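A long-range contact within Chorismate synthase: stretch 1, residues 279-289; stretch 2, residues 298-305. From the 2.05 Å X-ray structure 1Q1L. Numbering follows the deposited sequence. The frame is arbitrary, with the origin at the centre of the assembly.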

# COMPACT_ATOMS: atom_id res chain seq x y z
N ARG A 279 25.35 25.58 -0.05
CA ARG A 279 26.18 26.75 -0.33
C ARG A 279 27.56 26.62 0.30
O ARG A 279 28.43 27.46 0.08
CB ARG A 279 25.52 28.02 0.21
CG ARG A 279 24.04 28.11 -0.08
CD ARG A 279 23.43 29.37 0.49
NE ARG A 279 21.97 29.27 0.59
CZ ARG A 279 21.17 28.93 -0.41
NH1 ARG A 279 21.67 28.65 -1.61
NH2 ARG A 279 19.86 28.85 -0.22
N ARG A 280 27.77 25.56 1.09
CA ARG A 280 29.04 25.35 1.76
C ARG A 280 29.93 24.33 1.07
O ARG A 280 29.50 23.63 0.16
CB ARG A 280 28.81 24.90 3.20
CG ARG A 280 28.11 25.90 4.10
CD ARG A 280 28.14 25.39 5.53
NE ARG A 280 27.52 26.30 6.49
CZ ARG A 280 27.55 26.11 7.80
NH1 ARG A 280 28.17 25.05 8.30
NH2 ARG A 280 26.95 26.97 8.61
N PHE A 281 31.18 24.26 1.53
CA PHE A 281 32.14 23.31 0.98
C PHE A 281 31.93 21.96 1.66
O PHE A 281 31.53 21.90 2.83
CB PHE A 281 33.57 23.79 1.24
CG PHE A 281 33.94 25.04 0.50
CD1 PHE A 281 33.95 25.05 -0.89
CD2 PHE A 281 34.27 26.20 1.18
CE1 PHE A 281 34.28 26.22 -1.60
CE2 PHE A 281 34.60 27.37 0.49
CZ PHE A 281 34.61 27.37 -0.90
N GLY A 282 32.19 20.88 0.94
CA GLY A 282 32.02 19.56 1.51
C GLY A 282 32.63 19.43 2.89
O GLY A 282 32.03 18.85 3.79
N SER A 283 33.83 19.98 3.07
CA SER A 283 34.53 19.90 4.34
C SER A 283 33.84 20.65 5.47
O SER A 283 33.99 20.30 6.64
CB SER A 283 35.97 20.40 4.19
OG SER A 283 36.01 21.77 3.85
N GLN A 284 33.09 21.70 5.14
CA GLN A 284 32.40 22.46 6.17
C GLN A 284 30.99 21.95 6.42
O GLN A 284 30.21 22.56 7.16
CB GLN A 284 32.38 23.96 5.82
CG GLN A 284 32.46 24.27 4.34
CD GLN A 284 32.54 25.77 4.07
OE1 GLN A 284 33.33 26.48 4.69
NE2 GLN A 284 31.73 26.25 3.14
N VAL A 285 30.65 20.82 5.80
CA VAL A 285 29.34 20.21 5.98
C VAL A 285 29.53 18.84 6.61
O VAL A 285 28.81 18.47 7.54
CB VAL A 285 28.60 20.05 4.63
CG1 VAL A 285 27.31 19.26 4.84
CG2 VAL A 285 28.29 21.42 4.04
N HIS A 286 30.50 18.10 6.10
CA HIS A 286 30.82 16.76 6.56
C HIS A 286 30.85 16.62 8.08
O HIS A 286 31.53 17.38 8.77
CB HIS A 286 32.18 16.32 6.00
CG HIS A 286 32.65 15.00 6.51
ND1 HIS A 286 32.00 13.82 6.22
CD2 HIS A 286 33.70 14.67 7.30
CE1 HIS A 286 32.62 12.82 6.82
NE2 HIS A 286 33.66 13.30 7.48
N ASP A 287 30.12 15.64 8.59
CA ASP A 287 30.10 15.39 10.03
C ASP A 287 31.15 14.33 10.32
O ASP A 287 30.99 13.17 9.97
CB ASP A 287 28.71 14.91 10.48
CG ASP A 287 27.62 15.94 10.23
OD1 ASP A 287 27.79 17.11 10.63
OD2 ASP A 287 26.58 15.56 9.63
N GLU A 288 32.24 14.76 10.96
CA GLU A 288 33.35 13.86 11.29
C GLU A 288 32.92 12.64 12.10
O GLU A 288 32.22 12.76 13.11
CB GLU A 288 34.44 14.63 12.04
CG GLU A 288 35.64 13.77 12.42
CD GLU A 288 36.73 14.54 13.14
OE1 GLU A 288 37.77 13.93 13.49
OE2 GLU A 288 36.56 15.76 13.37
N ILE A 289 33.36 11.47 11.66
CA ILE A 289 33.04 10.22 12.35
C ILE A 289 33.97 9.95 13.53
O ILE A 289 35.19 10.03 13.41
CB ILE A 289 33.11 9.02 11.39
CG1 ILE A 289 32.08 9.19 10.27
CG2 ILE A 289 32.87 7.73 12.16
CD1 ILE A 289 32.03 8.04 9.30
N PHE A 298 29.80 7.48 16.18
CA PHE A 298 29.00 8.68 16.35
C PHE A 298 29.61 9.78 15.49
O PHE A 298 30.59 9.53 14.78
CB PHE A 298 28.94 9.12 17.82
CG PHE A 298 30.29 9.36 18.45
CD1 PHE A 298 31.07 8.29 18.87
CD2 PHE A 298 30.78 10.65 18.62
CE1 PHE A 298 32.32 8.50 19.46
CE2 PHE A 298 32.02 10.88 19.20
CZ PHE A 298 32.80 9.80 19.63
N ARG A 299 29.03 10.97 15.52
CA ARG A 299 29.54 12.08 14.71
C ARG A 299 29.91 13.26 15.61
O ARG A 299 29.34 13.41 16.69
CB ARG A 299 28.48 12.52 13.69
CG ARG A 299 27.94 11.38 12.81
CD ARG A 299 29.00 10.84 11.85
NE ARG A 299 28.45 9.83 10.95
CZ ARG A 299 28.02 8.63 11.33
NH1 ARG A 299 28.06 8.28 12.61
NH2 ARG A 299 27.54 7.77 10.44
N HIS A 300 30.85 14.09 15.16
CA HIS A 300 31.29 15.24 15.94
C HIS A 300 30.47 16.51 15.70
O HIS A 300 30.61 17.50 16.43
CB HIS A 300 32.77 15.50 15.70
CG HIS A 300 33.66 14.44 16.27
ND1 HIS A 300 33.76 14.21 17.63
CD2 HIS A 300 34.45 13.51 15.67
CE1 HIS A 300 34.57 13.19 17.84
NE2 HIS A 300 35.00 12.75 16.67
N SER A 301 29.63 16.48 14.67
CA SER A 301 28.75 17.59 14.35
C SER A 301 27.51 16.95 13.71
O SER A 301 27.52 15.75 13.43
CB SER A 301 29.41 18.57 13.38
OG SER A 301 29.83 17.92 12.20
N ASN A 302 26.47 17.73 13.46
CA ASN A 302 25.25 17.16 12.89
C ASN A 302 24.58 18.04 11.85
O ASN A 302 23.40 18.37 11.96
CB ASN A 302 24.27 16.82 14.03
CG ASN A 302 23.13 15.93 13.57
OD1 ASN A 302 23.28 15.13 12.65
ND2 ASN A 302 21.99 16.04 14.24
N ASN A 303 25.35 18.41 10.82
CA ASN A 303 24.83 19.24 9.75
C ASN A 303 23.90 18.43 8.86
O ASN A 303 23.11 19.00 8.11
CB ASN A 303 25.98 19.79 8.90
CG ASN A 303 26.91 20.66 9.71
OD1 ASN A 303 26.49 21.62 10.34
ND2 ASN A 303 28.19 20.31 9.70
N LEU A 304 23.99 17.11 8.96
CA LEU A 304 23.14 16.22 8.16
C LEU A 304 21.76 16.02 8.78
O LEU A 304 20.87 15.45 8.14
CB LEU A 304 23.82 14.86 8.01
CG LEU A 304 25.10 14.83 7.17
CD1 LEU A 304 25.70 13.44 7.20
CD2 LEU A 304 24.78 15.25 5.75
N GLY A 305 21.58 16.46 10.01
CA GLY A 305 20.29 16.33 10.66
C GLY A 305 19.93 14.90 11.04
O GLY A 305 18.76 14.53 11.00
O HOH W 1 32.49 17.31 12.08
O HOH W 2 29.19 11.65 8.54

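Stretch 1 has no regular helix or strand over most of its length and pairs with stretch 2 in antiparallel register. The two stretches bury 578 Å² between them, both sides summed. Arg279 takes no part in the contact. Arg280 points its CA-to-CB bond toward stretch 2, but its approach is loose: Arg280 NH1 lies 4.3 Å from OD1 of Asn303. Arg280 NH1 also makes a weak hydrogen bond within stretch 1, 3.4 Å to the backbone O of Gln284. Phe281, Gly282 and Ser283 are out of reach of stretch 2. Backbone hydrogen bonds hold this segment: Gln284 N donates to Phe281 O at 2.8 Å and His286 N donates to Gly282 O at 2.9 Å.

Val285 makes the first direct hydrogen bond across the contact. Val285 O accepts from ND2 of Asn303 at 2.9 Å, with an N-H...O angle of 155°. Its side chain adds a looser contact, CG1 of Val285 to CB of Asn303 at 4.3 Å. The CA-to-CB bond of His286 points away from stretch 2. Its backbone still joins the contact through water 1, whose O donates weakly from 3.4 Å to His286 O.

Asp287 is the centre of the contact. It is buried, its CA-to-CB bond points toward stretch 2, and stretch 2 covers 117 Å² of it, the largest such area of any residue here. Its carboxylate accepts three hydrogen bonds. Asp287 OD1 takes two: from OG of Ser301 at 2.7 Å and from the backbone N of Asn303 at 2.8 Å. Asp287 OD2 takes the third, from the backbone N of Leu304 at 3.1 Å. Asn303 and Leu304 are the two middle residues of a type I turn running from Asn302 to Gly305, so the carboxylate binds the turn through its backbone amides. The N of Asn302 is also near, 3.2 Å from Asp287 OD1, but the angle is too poor for a hydrogen bond. On the backbone side, the O of water 2 donates to Asp287 O at 2.8 Å and accepts from NE of Arg299 at 3.1 Å.

Glu288 continues the pairing with its backbone. Glu288 O accepts from the N of His300 at 2.8 Å, and the CA of Arg299 makes a CA-H...O contact with the same oxygen at 3.2 Å. Glu288 N donates to the O of water 1 at 2.8 Å. The O of water 1 donates to OG of Ser301 at 2.7 Å, so it links the two stretches. The side chains meet as well: CG of Glu288 packs at the edge of the His300 ring, 3.5 Å from its CD2.

Ile289 ends the walk in a short piece of sheet. It forms an antiparallel, non-hydrogen-bonded pair with Arg299, with the two CA atoms 4.6 Å apart. Both side chains lie on the same face of the sheet. CG1 of Ile289 sits over one face of the Arg299 guanidinium, 3.7 Å from its NE. The CA of Ile289 makes a second CA-H...O contact, 3.5 Å to the O of Phe298.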